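PDB 5BY3: BtGH115A from Bacteroides thetaiotaomicron, which removes 4-O-methyl-glucuronic acid from decorated arabinogalactans as an alpha-glucuronidase of glycoside hydrolase family 115. Local coordinates for residues R198-E201 / L202-R205; P270-Y273 / Q274-D278; N331-V334 / T335-P338; E506-N510 / P511-V515; R728-E731 / W732-N735. All blocks are in the same frame, centred on the assembly; numbering follows the deposited sequence.

Contact 1 (R198-E201 / L202-R205); sequences RIFE and LLLR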
loop_
_atom_site.group_PDB
_atom_site.type_symbol
_atom_site.label_atom_id
_atom_site.label_comp_id
_atom_site.label_asym_id
_atom_site.label_seq_id
_atom_site.Cartn_x
_atom_site.Cartn_y
_atom_site.Cartn_z
ATOM N N ARG A 198 -14.783 2.379 -13.434
ATOM C CA ARG A 198 -14.774 1.393 -12.365
ATOM C C ARG A 198 -13.710 1.650 -11.283
ATOM O O ARG A 198 -14.030 1.574 -10.098
ATOM C CB ARG A 198 -14.635 -0.031 -12.910
ATOM C CG ARG A 198 -15.937 -0.619 -13.441
ATOM C CD ARG A 198 -17.078 -0.686 -12.427
ATOM N NE ARG A 198 -18.232 -1.307 -13.077
ATOM C CZ ARG A 198 -19.452 -1.495 -12.563
ATOM N NH1 ARG A 198 -19.803 -1.106 -11.326
ATOM N NH2 ARG A 198 -20.348 -2.094 -13.338
ATOM N N ILE A 199 -12.473 1.947 -11.698
ATOM C CA ILE A 199 -11.408 2.334 -10.780
ATOM C C ILE A 199 -11.760 3.599 -10.002
ATOM O O ILE A 199 -11.594 3.646 -8.761
ATOM C CB ILE A 199 -10.058 2.487 -11.500
ATOM C CG1 ILE A 199 -9.724 1.165 -12.227
ATOM C CG2 ILE A 199 -8.977 2.859 -10.492
ATOM C CD1 ILE A 199 -8.484 1.210 -13.112
ATOM N N PHE A 200 -12.305 4.592 -10.706
ATOM C CA PHE A 200 -12.678 5.831 -10.047
ATOM C C PHE A 200 -13.825 5.692 -9.048
ATOM O O PHE A 200 -13.789 6.356 -7.979
ATOM C CB PHE A 200 -12.922 6.968 -11.029
ATOM C CG PHE A 200 -11.821 7.185 -12.049
ATOM C CD1 PHE A 200 -10.488 6.929 -11.762
ATOM C CD2 PHE A 200 -12.138 7.686 -13.314
ATOM C CE1 PHE A 200 -9.508 7.148 -12.718
ATOM C CE2 PHE A 200 -11.153 7.894 -14.286
ATOM C CZ PHE A 200 -9.840 7.635 -13.980
ATOM N N GLU A 201 -14.802 4.815 -9.332
ATOM C CA GLU A 201 -15.793 4.435 -8.289
ATOM C C GLU A 201 -15.107 3.919 -7.025
ATOM O O GLU A 201 -15.498 4.231 -5.898
ATOM C CB GLU A 201 -16.668 3.265 -8.730
ATOM C CG GLU A 201 -17.781 3.561 -9.689
ATOM C CD GLU A 201 -18.527 2.303 -10.115
ATOM O OE1 GLU A 201 -18.395 1.214 -9.497
ATOM O OE2 GLU A 201 -19.259 2.415 -11.096
ATOM N N LEU A 202 -14.110 3.069 -7.228
ATOM C CA LEU A 202 -13.435 2.458 -6.111
ATOM C C LEU A 202 -12.745 3.550 -5.316
ATOM O O LEU A 202 -12.825 3.530 -4.084
ATOM C CB LEU A 202 -12.465 1.376 -6.575
ATOM C CG LEU A 202 -11.559 0.672 -5.573
ATOM C CD1 LEU A 202 -12.320 0.021 -4.438
ATOM C CD2 LEU A 202 -10.734 -0.361 -6.328
ATOM N N LEU A 203 -12.124 4.514 -6.012
ATOM C CA LEU A 203 -11.375 5.582 -5.326
ATOM C C LEU A 203 -12.304 6.503 -4.589
ATOM O O LEU A 203 -12.047 6.852 -3.450
ATOM C CB LEU A 203 -10.497 6.371 -6.285
ATOM C CG LEU A 203 -9.373 5.598 -6.977
ATOM C CD1 LEU A 203 -8.688 6.503 -7.986
ATOM C CD2 LEU A 203 -8.368 4.997 -6.002
ATOM N N LEU A 204 -13.424 6.843 -5.216
ATOM C CA LEU A 204 -14.477 7.614 -4.549
ATOM C C LEU A 204 -14.938 6.946 -3.263
ATOM O O LEU A 204 -14.950 7.569 -2.180
ATOM C CB LEU A 204 -15.658 7.839 -5.504
ATOM C CG LEU A 204 -15.509 8.801 -6.710
ATOM C CD1 LEU A 204 -16.849 9.233 -7.294
ATOM C CD2 LEU A 204 -14.680 10.037 -6.393
ATOM N N ARG A 205 -15.254 5.654 -3.362
ATOM C CA ARG A 205 -15.749 4.913 -2.198
ATOM C C ARG A 205 -14.676 4.778 -1.119
ATOM O O ARG A 205 -15.012 4.596 0.055
ATOM C CB ARG A 205 -16.216 3.529 -2.611
ATOM C CG ARG A 205 -17.504 3.490 -3.375
ATOM C CD ARG A 205 -17.908 2.011 -3.496
ATOM N NE ARG A 205 -19.058 1.735 -4.369
ATOM C CZ ARG A 205 -20.306 2.131 -4.127
ATOM N NH1 ARG A 205 -20.590 2.879 -3.055
ATOM N NH2 ARG A 205 -21.282 1.816 -4.980
HETATM O O HOH W 1 -18.269 0.036 -6.723
#

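Contact 2 (P270-Y273 / Q274-D278); sequences PAVY and QFWED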
loop_
_atom_site.group_PDB
_atom_site.type_symbol
_atom_site.label_atom_id
_atom_site.label_comp_id
_atom_site.label_asym_id
_atom_site.label_seq_id
_atom_site.Cartn_x
_atom_site.Cartn_y
_atom_site.Cartn_z
ATOM N N PRO A 270 14.846 20.839 -27.348
ATOM C CA PRO A 270 13.647 21.340 -28.057
ATOM C C PRO A 270 12.549 20.335 -28.318
ATOM O O PRO A 270 11.371 20.684 -28.188
ATOM C CB PRO A 270 14.216 21.883 -29.367
ATOM C CG PRO A 270 15.555 22.391 -28.948
ATOM C CD PRO A 270 16.077 21.427 -27.912
ATOM N N ALA A 271 12.924 19.105 -28.686
ATOM C CA ALA A 271 11.943 18.044 -28.948
ATOM C C ALA A 271 11.299 17.567 -27.636
ATOM O O ALA A 271 10.144 17.182 -27.617
ATOM C CB ALA A 271 12.593 16.877 -29.685
ATOM N N VAL A 272 12.048 17.605 -26.544
ATOM C CA VAL A 272 11.543 17.109 -25.277
ATOM C C VAL A 272 10.526 18.132 -24.791
ATOM O O VAL A 272 9.373 17.757 -24.486
ATOM C CB VAL A 272 12.679 16.798 -24.273
ATOM C CG1 VAL A 272 12.133 16.490 -22.893
ATOM C CG2 VAL A 272 13.482 15.594 -24.752
ATOM N N TYR A 273 10.921 19.417 -24.817
ATOM C CA TYR A 273 10.032 20.538 -24.482
ATOM C C TYR A 273 8.719 20.483 -25.268
ATOM O O TYR A 273 7.647 20.573 -24.664
ATOM C CB TYR A 273 10.737 21.907 -24.601
ATOM C CG TYR A 273 9.844 23.081 -24.274
ATOM C CD1 TYR A 273 8.976 23.611 -25.237
ATOM C CD2 TYR A 273 9.860 23.657 -23.007
ATOM C CE1 TYR A 273 8.144 24.685 -24.946
ATOM C CE2 TYR A 273 9.037 24.732 -22.695
ATOM C CZ TYR A 273 8.186 25.251 -23.670
ATOM O OH TYR A 273 7.352 26.311 -23.385
ATOM N N GLN A 274 8.807 20.307 -26.583
ATOM C CA GLN A 274 7.637 20.225 -27.462
ATOM C C GLN A 274 6.685 19.126 -27.007
ATOM O O GLN A 274 5.520 19.381 -26.773
ATOM C CB GLN A 274 8.069 19.942 -28.905
ATOM C CG GLN A 274 8.753 21.106 -29.630
ATOM C CD GLN A 274 9.041 20.830 -31.112
ATOM O OE1 GLN A 274 9.266 19.683 -31.518
ATOM N NE2 GLN A 274 9.028 21.886 -31.927
ATOM N N PHE A 275 7.213 17.905 -26.923
ATOM C CA PHE A 275 6.580 16.710 -26.353
ATOM C C PHE A 275 5.720 17.029 -25.112
ATOM O O PHE A 275 4.513 16.829 -25.128
ATOM C CB PHE A 275 7.715 15.702 -26.035
ATOM C CG PHE A 275 7.282 14.477 -25.294
ATOM C CD1 PHE A 275 6.594 13.448 -25.948
ATOM C CD2 PHE A 275 7.587 14.323 -23.946
ATOM C CE1 PHE A 275 6.207 12.303 -25.265
ATOM C CE2 PHE A 275 7.199 13.183 -23.259
ATOM C CZ PHE A 275 6.509 12.176 -23.923
ATOM N N TRP A 276 6.346 17.551 -24.057
ATOM C CA TRP A 276 5.655 18.010 -22.839
ATOM C C TRP A 276 4.535 19.018 -23.139
ATOM O O TRP A 276 3.388 18.820 -22.701
ATOM C CB TRP A 276 6.663 18.643 -21.886
ATOM C CG TRP A 276 7.645 17.736 -21.292
ATOM C CD1 TRP A 276 7.516 16.382 -21.119
ATOM C CD2 TRP A 276 8.900 18.086 -20.729
ATOM N NE1 TRP A 276 8.624 15.868 -20.524
ATOM C CE2 TRP A 276 9.487 16.887 -20.241
ATOM C CE3 TRP A 276 9.600 19.284 -20.591
ATOM C CZ2 TRP A 276 10.744 16.854 -19.618
ATOM C CZ3 TRP A 276 10.846 19.259 -19.955
ATOM C CH2 TRP A 276 11.408 18.042 -19.480
ATOM N N GLU A 277 4.873 20.054 -23.925
ATOM C CA GLU A 277 3.987 21.182 -24.250
ATOM C C GLU A 277 2.649 20.782 -24.827
ATOM O O GLU A 277 1.608 21.283 -24.391
ATOM C CB GLU A 277 4.679 22.161 -25.202
ATOM C CG GLU A 277 3.764 23.239 -25.785
ATOM C CD GLU A 277 4.481 24.144 -26.766
ATOM O OE1 GLU A 277 4.711 25.337 -26.423
ATOM O OE2 GLU A 277 4.819 23.645 -27.867
ATOM N N ASP A 278 2.663 19.891 -25.807
ATOM C CA ASP A 278 1.426 19.507 -26.474
ATOM C C ASP A 278 0.422 18.996 -25.458
ATOM O O ASP A 278 -0.774 19.264 -25.567
ATOM C CB ASP A 278 1.710 18.451 -27.532
ATOM C CG ASP A 278 2.607 18.961 -28.657
ATOM O OD1 ASP A 278 2.842 20.193 -28.706
ATOM O OD2 ASP A 278 3.050 18.120 -29.497
#

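Contact 3 (N331-V334 / T335-P338); sequences NKDV and TQVP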
loop_
_atom_site.group_PDB
_atom_site.type_symbol
_atom_site.label_atom_id
_atom_site.label_comp_id
_atom_site.label_asym_id
_atom_site.label_seq_id
_atom_site.Cartn_x
_atom_site.Cartn_y
_atom_site.Cartn_z
ATOM N N ASN A 331 -1.730 28.497 -15.240
ATOM C CA ASN A 331 -2.005 29.564 -14.280
ATOM C C ASN A 331 -0.841 30.526 -14.189
ATOM O O ASN A 331 0.296 30.107 -13.969
ATOM C CB ASN A 331 -2.315 28.954 -12.908
ATOM C CG ASN A 331 -2.986 29.925 -11.960
ATOM O OD1 ASN A 331 -2.542 31.072 -11.790
ATOM N ND2 ASN A 331 -4.037 29.448 -11.285
ATOM N N LYS A 332 -1.128 31.816 -14.339
ATOM C CA LYS A 332 -0.077 32.824 -14.358
ATOM C C LYS A 332 0.741 32.869 -13.049
ATOM O O LYS A 332 1.938 33.150 -13.084
ATOM C CB LYS A 332 -0.636 34.192 -14.768
ATOM C CG LYS A 332 0.425 35.176 -15.279
ATOM C CD LYS A 332 1.251 34.655 -16.465
ATOM C CE LYS A 332 2.531 35.469 -16.672
ATOM N NZ LYS A 332 3.595 34.719 -17.403
ATOM N N ASP A 333 0.101 32.572 -11.915
ATOM C CA ASP A 333 0.822 32.270 -10.667
ATOM C C ASP A 333 0.969 30.751 -10.567
ATOM O O ASP A 333 -0.049 30.032 -10.510
ATOM C CB ASP A 333 0.086 32.822 -9.427
ATOM C CG ASP A 333 0.928 32.733 -8.125
ATOM O OD1 ASP A 333 2.005 32.078 -8.081
ATOM O OD2 ASP A 333 0.499 33.322 -7.109
ATOM N N VAL A 334 2.216 30.264 -10.558
ATOM C CA VAL A 334 2.455 28.796 -10.591
ATOM C C VAL A 334 2.293 28.120 -9.238
ATOM O O VAL A 334 2.013 26.924 -9.188
ATOM C CB VAL A 334 3.767 28.311 -11.303
ATOM C CG1 VAL A 334 3.578 28.287 -12.801
ATOM C CG2 VAL A 334 5.018 29.069 -10.867
ATOM N N THR A 335 2.443 28.900 -8.167
ATOM C CA THR A 335 2.170 28.454 -6.797
ATOM C C THR A 335 0.678 28.082 -6.600
ATOM O O THR A 335 0.308 27.532 -5.560
ATOM C CB THR A 335 2.629 29.502 -5.740
ATOM O OG1 THR A 335 1.737 30.623 -5.741
ATOM C CG2 THR A 335 4.043 30.011 -6.025
ATOM N N GLN A 336 -0.154 28.377 -7.605
ATOM C CA GLN A 336 -1.560 27.938 -7.658
ATOM C C GLN A 336 -1.719 26.657 -8.513
ATOM O O GLN A 336 -2.836 26.148 -8.686
ATOM C CB GLN A 336 -2.540 29.071 -8.128
ATOM C CG GLN A 336 -2.465 30.475 -7.457
ATOM C CD GLN A 336 -2.459 30.496 -5.904
ATOM O OE1 GLN A 336 -1.405 30.673 -5.283
ATOM N NE2 GLN A 336 -3.632 30.335 -5.281
ATOM N N VAL A 337 -0.612 26.141 -9.054
ATOM C CA VAL A 337 -0.625 24.875 -9.820
ATOM C C VAL A 337 -0.027 23.803 -8.922
ATOM O O VAL A 337 1.095 23.982 -8.433
ATOM C CB VAL A 337 0.215 24.933 -11.109
ATOM C CG1 VAL A 337 0.005 23.677 -11.933
ATOM C CG2 VAL A 337 -0.134 26.149 -11.954
ATOM N N PRO A 338 -0.763 22.689 -8.686
ATOM C CA PRO A 338 -0.170 21.673 -7.794
ATOM C C PRO A 338 0.971 20.843 -8.461
ATOM O O PRO A 338 0.860 20.370 -9.600
ATOM C CB PRO A 338 -1.377 20.826 -7.368
ATOM C CG PRO A 338 -2.371 20.996 -8.454
ATOM C CD PRO A 338 -2.154 22.356 -9.059
#

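Contact 4 (E506-N510 / P511-V515); sequences EEEKN and PVYRV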
loop_
_atom_site.group_PDB
_atom_site.type_symbol
_atom_site.label_atom_id
_atom_site.label_comp_id
_atom_site.label_asym_id
_atom_site.label_seq_id
_atom_site.Cartn_x
_atom_site.Cartn_y
_atom_site.Cartn_z
ATOM N N GLU A 506 16.331 -11.639 -8.233
ATOM C CA GLU A 506 16.083 -10.995 -9.516
ATOM C C GLU A 506 17.028 -9.811 -9.662
ATOM O O GLU A 506 17.557 -9.313 -8.660
ATOM C CB GLU A 506 14.627 -10.564 -9.633
ATOM C CG GLU A 506 13.709 -11.668 -10.104
ATOM C CD GLU A 506 14.066 -12.242 -11.486
ATOM O OE1 GLU A 506 14.219 -11.491 -12.465
ATOM O OE2 GLU A 506 14.169 -13.469 -11.605
ATOM N N GLU A 507 17.269 -9.418 -10.918
ATOM C CA GLU A 507 18.254 -8.392 -11.325
ATOM C C GLU A 507 19.689 -8.557 -10.825
ATOM O O GLU A 507 20.409 -7.574 -10.680
ATOM C CB GLU A 507 17.734 -6.986 -11.047
ATOM C CG GLU A 507 16.399 -6.725 -11.744
ATOM C CD GLU A 507 15.778 -5.401 -11.346
ATOM O OE1 GLU A 507 16.361 -4.693 -10.481
ATOM O OE2 GLU A 507 14.703 -5.083 -11.912
ATOM N N GLU A 508 20.124 -9.800 -10.628
ATOM C CA GLU A 508 21.475 -10.054 -10.115
ATOM C C GLU A 508 22.567 -10.264 -11.158
ATOM O O GLU A 508 23.752 -10.338 -10.767
ATOM C CB GLU A 508 21.497 -11.250 -9.179
ATOM C CG GLU A 508 21.086 -10.984 -7.750
ATOM C CD GLU A 508 22.022 -10.091 -6.978
ATOM O OE1 GLU A 508 23.219 -9.991 -7.303
ATOM O OE2 GLU A 508 21.545 -9.484 -6.019
ATOM N N LYS A 509 22.220 -10.387 -12.449
ATOM C CA LYS A 509 23.287 -10.515 -13.516
ATOM C C LYS A 509 24.173 -11.792 -13.416
ATOM O O LYS A 509 25.216 -11.887 -14.075
ATOM C CB LYS A 509 24.243 -9.284 -13.568
ATOM C CG LYS A 509 23.624 -7.891 -13.707
ATOM C CD LYS A 509 24.710 -6.829 -13.570
ATOM C CE LYS A 509 24.119 -5.452 -13.304
ATOM N NZ LYS A 509 24.995 -4.607 -12.432
ATOM N N ASN A 510 23.782 -12.717 -12.537
ATOM C CA ASN A 510 24.379 -14.039 -12.388
ATOM C C ASN A 510 23.216 -15.051 -12.412
ATOM O O ASN A 510 22.200 -14.823 -11.739
ATOM C CB ASN A 510 25.190 -14.142 -11.087
ATOM C CG ASN A 510 26.072 -15.384 -11.026
ATOM O OD1 ASN A 510 25.798 -16.406 -11.643
ATOM N ND2 ASN A 510 27.142 -15.301 -10.266
ATOM N N PRO A 511 23.327 -16.122 -13.243
ATOM C CA PRO A 511 22.272 -17.143 -13.323
ATOM C C PRO A 511 22.063 -17.990 -12.066
ATOM O O PRO A 511 20.998 -18.565 -11.896
ATOM C CB PRO A 511 22.737 -18.040 -14.487
ATOM C CG PRO A 511 23.563 -17.146 -15.341
ATOM C CD PRO A 511 24.289 -16.267 -14.364
ATOM N N VAL A 512 23.051 -18.087 -11.196
ATOM C CA VAL A 512 22.912 -18.960 -10.022
ATOM C C VAL A 512 21.792 -18.500 -9.039
ATOM O O VAL A 512 21.163 -19.313 -8.344
ATOM C CB VAL A 512 24.283 -19.248 -9.334
ATOM C CG1 VAL A 512 24.756 -18.096 -8.431
ATOM C CG2 VAL A 512 24.234 -20.582 -8.580
ATOM N N TYR A 513 21.525 -17.200 -9.022
ATOM C CA TYR A 513 20.503 -16.630 -8.151
ATOM C C TYR A 513 19.123 -16.941 -8.690
ATOM O O TYR A 513 18.147 -16.584 -8.077
ATOM C CB TYR A 513 20.626 -15.106 -8.064
ATOM C CG TYR A 513 21.832 -14.592 -7.362
ATOM C CD1 TYR A 513 21.807 -14.347 -5.990
ATOM C CD2 TYR A 513 22.996 -14.278 -8.077
ATOM C CE1 TYR A 513 22.910 -13.827 -5.338
ATOM C CE2 TYR A 513 24.116 -13.749 -7.441
ATOM C CZ TYR A 513 24.077 -13.528 -6.072
ATOM O OH TYR A 513 25.189 -13.013 -5.417
ATOM N N ARG A 514 19.041 -17.555 -9.860
ATOM C CA ARG A 514 17.749 -17.896 -10.440
ATOM C C ARG A 514 17.425 -19.371 -10.200
ATOM O O ARG A 514 16.327 -19.828 -10.522
ATOM C CB ARG A 514 17.749 -17.536 -11.925
ATOM C CG ARG A 514 17.994 -16.044 -12.236
ATOM C CD ARG A 514 18.104 -15.752 -13.735
ATOM N NE ARG A 514 17.067 -16.431 -14.527
ATOM C CZ ARG A 514 15.807 -16.014 -14.638
ATOM N NH1 ARG A 514 15.410 -14.905 -14.016
ATOM N NH2 ARG A 514 14.942 -16.716 -15.361
ATOM N N VAL A 515 18.390 -20.098 -9.628
ATOM C CA VAL A 515 18.246 -21.503 -9.237
ATOM C C VAL A 515 17.572 -21.529 -7.859
ATOM O O VAL A 515 18.100 -20.953 -6.896
ATOM C CB VAL A 515 19.635 -22.235 -9.160
ATOM C CG1 VAL A 515 19.510 -23.672 -8.631
ATOM C CG2 VAL A 515 20.342 -22.232 -10.510
#

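Contact 5 (R728-E731 / W732-N735); sequences RSEE and WKEN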
loop_
_atom_site.group_PDB
_atom_site.type_symbol
_atom_site.label_atom_id
_atom_site.label_comp_id
_atom_site.label_asym_id
_atom_site.label_seq_id
_atom_site.Cartn_x
_atom_site.Cartn_y
_atom_site.Cartn_z
ATOM N N ARG A 728 21.031 -0.047 -2.152
ATOM C CA ARG A 728 20.556 -1.403 -2.324
ATOM C C ARG A 728 21.737 -2.395 -2.292
ATOM O O ARG A 728 22.035 -3.054 -3.287
ATOM C CB ARG A 728 19.754 -1.506 -3.619
ATOM C CG ARG A 728 18.813 -0.319 -3.860
ATOM C CD ARG A 728 17.535 -0.650 -4.604
ATOM N NE ARG A 728 17.769 -1.085 -5.993
ATOM C CZ ARG A 728 17.976 -0.272 -7.021
ATOM N NH1 ARG A 728 18.024 1.044 -6.839
ATOM N NH2 ARG A 728 18.171 -0.752 -8.226
ATOM N N SER A 729 22.367 -2.484 -1.127
ATOM C CA SER A 729 23.512 -3.337 -0.856
ATOM C C SER A 729 23.114 -4.780 -0.606
ATOM O O SER A 729 21.941 -5.096 -0.502
ATOM C CB SER A 729 24.186 -2.840 0.424
ATOM O OG SER A 729 23.239 -2.780 1.480
ATOM N N GLU A 730 24.105 -5.640 -0.481
ATOM C CA GLU A 730 23.893 -7.048 -0.152
ATOM C C GLU A 730 23.091 -7.235 1.172
ATOM O O GLU A 730 22.117 -8.008 1.202
ATOM C CB GLU A 730 25.255 -7.765 -0.097
ATOM C CG GLU A 730 25.202 -9.281 0.043
ATOM C CD GLU A 730 24.415 -9.941 -1.076
ATOM O OE1 GLU A 730 24.475 -9.451 -2.234
ATOM O OE2 GLU A 730 23.723 -10.941 -0.784
ATOM N N GLU A 731 23.474 -6.505 2.232
ATOM C CA GLU A 731 22.767 -6.536 3.505
ATOM C C GLU A 731 21.322 -6.038 3.436
ATOM O O GLU A 731 20.431 -6.638 4.046
ATOM C CB GLU A 731 23.505 -5.760 4.586
ATOM C CG GLU A 731 23.022 -6.063 5.985
ATOM C CD GLU A 731 23.875 -5.396 7.032
ATOM O OE1 GLU A 731 23.750 -4.159 7.282
ATOM O OE2 GLU A 731 24.667 -6.141 7.634
ATOM N N TRP A 732 21.097 -4.948 2.715
ATOM C CA TRP A 732 19.761 -4.451 2.510
ATOM C C TRP A 732 18.896 -5.509 1.775
ATOM O O TRP A 732 17.694 -5.609 2.020
ATOM C CB TRP A 732 19.767 -3.094 1.786
ATOM C CG TRP A 732 18.366 -2.641 1.416
ATOM C CD1 TRP A 732 17.477 -1.932 2.197
ATOM C CD2 TRP A 732 17.664 -2.955 0.203
ATOM N NE1 TRP A 732 16.273 -1.755 1.515
ATOM C CE2 TRP A 732 16.366 -2.370 0.295
ATOM C CE3 TRP A 732 18.014 -3.643 -0.967
ATOM C CZ2 TRP A 732 15.438 -2.441 -0.749
ATOM C CZ3 TRP A 732 17.059 -3.742 -1.983
ATOM C CH2 TRP A 732 15.796 -3.148 -1.858
ATOM N N LYS A 733 19.513 -6.306 0.914
ATOM C CA LYS A 733 18.770 -7.272 0.102
ATOM C C LYS A 733 18.310 -8.382 1.028
ATOM O O LYS A 733 17.164 -8.770 1.000
ATOM C CB LYS A 733 19.637 -7.833 -1.042
ATOM C CG LYS A 733 19.687 -6.930 -2.272
ATOM C CD LYS A 733 20.716 -7.432 -3.269
ATOM C CE LYS A 733 20.850 -6.505 -4.481
ATOM N NZ LYS A 733 21.963 -6.978 -5.368
ATOM N N GLU A 734 19.240 -8.862 1.838
ATOM C CA GLU A 734 19.008 -9.806 2.905
ATOM C C GLU A 734 17.924 -9.273 3.830
ATOM O O GLU A 734 16.979 -9.999 4.142
ATOM C CB GLU A 734 20.316 -10.020 3.684
ATOM C CG GLU A 734 21.039 -11.338 3.462
ATOM C CD GLU A 734 20.867 -11.890 2.058
ATOM O OE1 GLU A 734 21.432 -11.291 1.125
ATOM O OE2 GLU A 734 20.170 -12.917 1.878
ATOM N N ASN A 735 18.068 -8.012 4.252
ATOM C CA ASN A 735 17.177 -7.402 5.221
ATOM C C ASN A 735 15.725 -7.506 4.730
ATOM O O ASN A 735 14.904 -8.038 5.422
ATOM C CB ASN A 735 17.546 -5.925 5.475
ATOM C CG ASN A 735 18.696 -5.733 6.505
ATOM O OD1 ASN A 735 19.336 -6.694 6.991
ATOM N ND2 ASN A 735 18.953 -4.458 6.841
#

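Contact 1 (R198-E201 / L202-R205)
E201 and R205, one turn apart on helix 193-205, meet through a water that donates to E201 OE1 and lies 3.0 Å from R205 NE, at the edge of the guanidinium and in its plane. R198 NH1 donates to E201 OE1 at 3.3 Å; the oxygen accepts on its syn lone pair and lies 18° out of the R198 guanidinium plane. R198 NE is hydrogen-bonded to Y182 OH, R49 of helix 38-55 forms a second salt bridge to E201 OE1, and R205 goes on to D50 and E133. The apolar contacts lie on another side of the helix: L203 CD1 comes to the edge of the F200 ring, 4.2 Å from F200 CD1. Backbone bonds run i+4 to i, L204 N to F200 O at 2.8 Å. With CG anti to its carbonyl carbon (chi1 -78°), E201 carries its extended chain out among the arginines. Two cationic neighbours and a water on a single oxygen would probably favour the ionised carboxylate and join this helix electrostatically to helix 38-55.

Contact 2 (P270-Y273 / Q274-D278)
V272 lays its CG1 methyl over one face of the W276 indole, one turn further along helix 265-283, the tight part of the contact. The methyl sits 3.8 Å from the centroid of the six-membered ring, 18° off its normal, and comes within 3.6 Å of W276 CZ2. The side chains run alongside each other; V272 places CG1 anti to its backbone N (chi1 171°), which turns that branch onto the indole. Y265 and M247 also pack against W276, while F275, edge-to-face with W255, brings its ring edge to V272 O. Replacing W276 by an alanine would probably strip the V272 CG1 methyl of the ring face it lies on and open a gap toward Y265. Y273 and E277 form an intermediate flank against helix 308-329, ring and carboxylate planes 70° apart, with Y273 CE1 3.8 Å from E277 OE1. E277 N bonds to Y273 O (2.9 Å) beneath. The exposed side belongs to P270 and Q274; Q274 CG passes close to P270 O, 3.0 Å, and the chain runs on extended. The helix is thus amphipathic: dispersion and CH-pi contacts hold its inner face, Q274 and P270 lie toward water, and E277 OE1 is spent on Y329.

Contact 3 (N331-V334 / T335-P338)
N331 begins the turn by touching V337 and Q336: its CB lies 3.7 Å from V337 CG2, and its amide ND2 is 3.5 Å from Q336 CB, the two amide planes standing 65° apart. The other end of the same amide is used locally, N331 OD1 accepting from D333 N at 3.0 Å. That bond closes an Asx turn and sets the bend at the start of the segment. D333 comes next and carries most of the polar contact. Its CG is anti to the backbone N (chi1 -170°), which swings the carboxylate forward to T335; there OD1 takes two bonds, from T335 OG1 at 2.8 Å and from T335 N at 3.2 Å. Both donors arrive from one face of the carboxylate, well above its plane, so that a single oxygen grips hydroxyl and amide together. A weak bond from Q336 N to D333 O adds to the link. V334 then turns its side chain to helix 308-329, against R323 and L326, while its carbonyl O accepts from V337 N at 2.7 Å, the donor standing 60° out of the carbonyl plane. V337 also packs on L326. An Asx turn at N331, then D333 OD1 repeating the i to i+2 bond over two overlapping type I beta turns, 333-336 and 334-337, make up this helix-to-strand link, from helix 308-329 to strand 339-341, of the parallel beta/alpha barrel assigned to the family.

Contact 4 (E506-N510 / P511-V515)
E508 lies across the Y513 ring, which projects from a short 3-10 segment, residues 512-514, introduced by an Asx turn at N510 in the loop between helices 476-495 and 523-543. In the aromatic contact, E508 CG stands 3.7 Å above the centre of the ring, and the carboxylate, stacked at 28° to it, continues over the same side; its OE2 is salt-bridged to K733. The chain of E508, bent at chi2 (-66°), folds back to make this possible. N510 CB meets the edge of the ring, 3.7 Å from Y513 CD2. A serine in place of Y513 would probably leave E508 CB and CG without the ring face they cover, and N510 CB without its edge contact, opening a gap between them. E506 splits its carboxylate: OE2 is salt-bridged to R514 NH1 at 3.1 Å, carboxylate and guanidinium planes nearly perpendicular, and OE1 to R620. Among the hydrogen bonds, the Asx turn is made by V512 N, which reaches N510 OD1 at 3.3 Å in a straight line, 46° above the plane of the amide carbonyl.

Contact 5 (R728-E731 / W732-N735)
S729 OG accepts from W732 N at 3.3 Å at the start of helix 730-738. The hydroxyl reaches it because chi1 of 54° sets OG between the backbone N and the carbonyl carbon, over the helix end. Ordinary helix bonds follow, such as N735 N to E731 O at 2.7 Å. One turn apart, E730 and E734 hold their carboxylates side by side, E730 OE2 3.0 Å from E734 OE1; R505 is salt-bridged to OE1 of both glutamates, which probably offsets the closeness of the like charges. E731, further round the helix, is salt-bridged to R743. Outward lies the packing: R728 runs alongside the W732 indole with CG over one face toward the rim, 4.3 Å above the plane, and CB 3.8 Å from W732 CE3, while the guanidinium is turned 76° to the ring. The indole NE1 is bonded to D368 and the ring makes a cation-pi contact with R374. S729 makes this a serine N-cap, beside which W732 reaches D368 and R374, which follow strand 362-366 of the parallel barrel sheet.

How the contacts relate
Contacts 4 and 5 touch directly: E508 OE2 and K733 NZ form a 2.6 Å salt bridge, the two centres about 15 Å apart. The loop of 506-515 and the capped helix of 728-735 are therefore joined, and R505, next to contact 4 in the chain, adds to this junction. Contacts 1, 2 and 3 all lie in the family 115 range. Contacts 2 and 3 are neighbours, about 11 Å apart at nearest atoms; both pack on helix 308-329, contact 2 through Y273, W276 and E277, contact 3 through V334 and V337. Contact 1 lies nearest the chain centre, and its I199 side chain is about 13 Å from the nickel ion bound at L404 and D436. Contacts 1 and 5 lie on opposite sides of the centre.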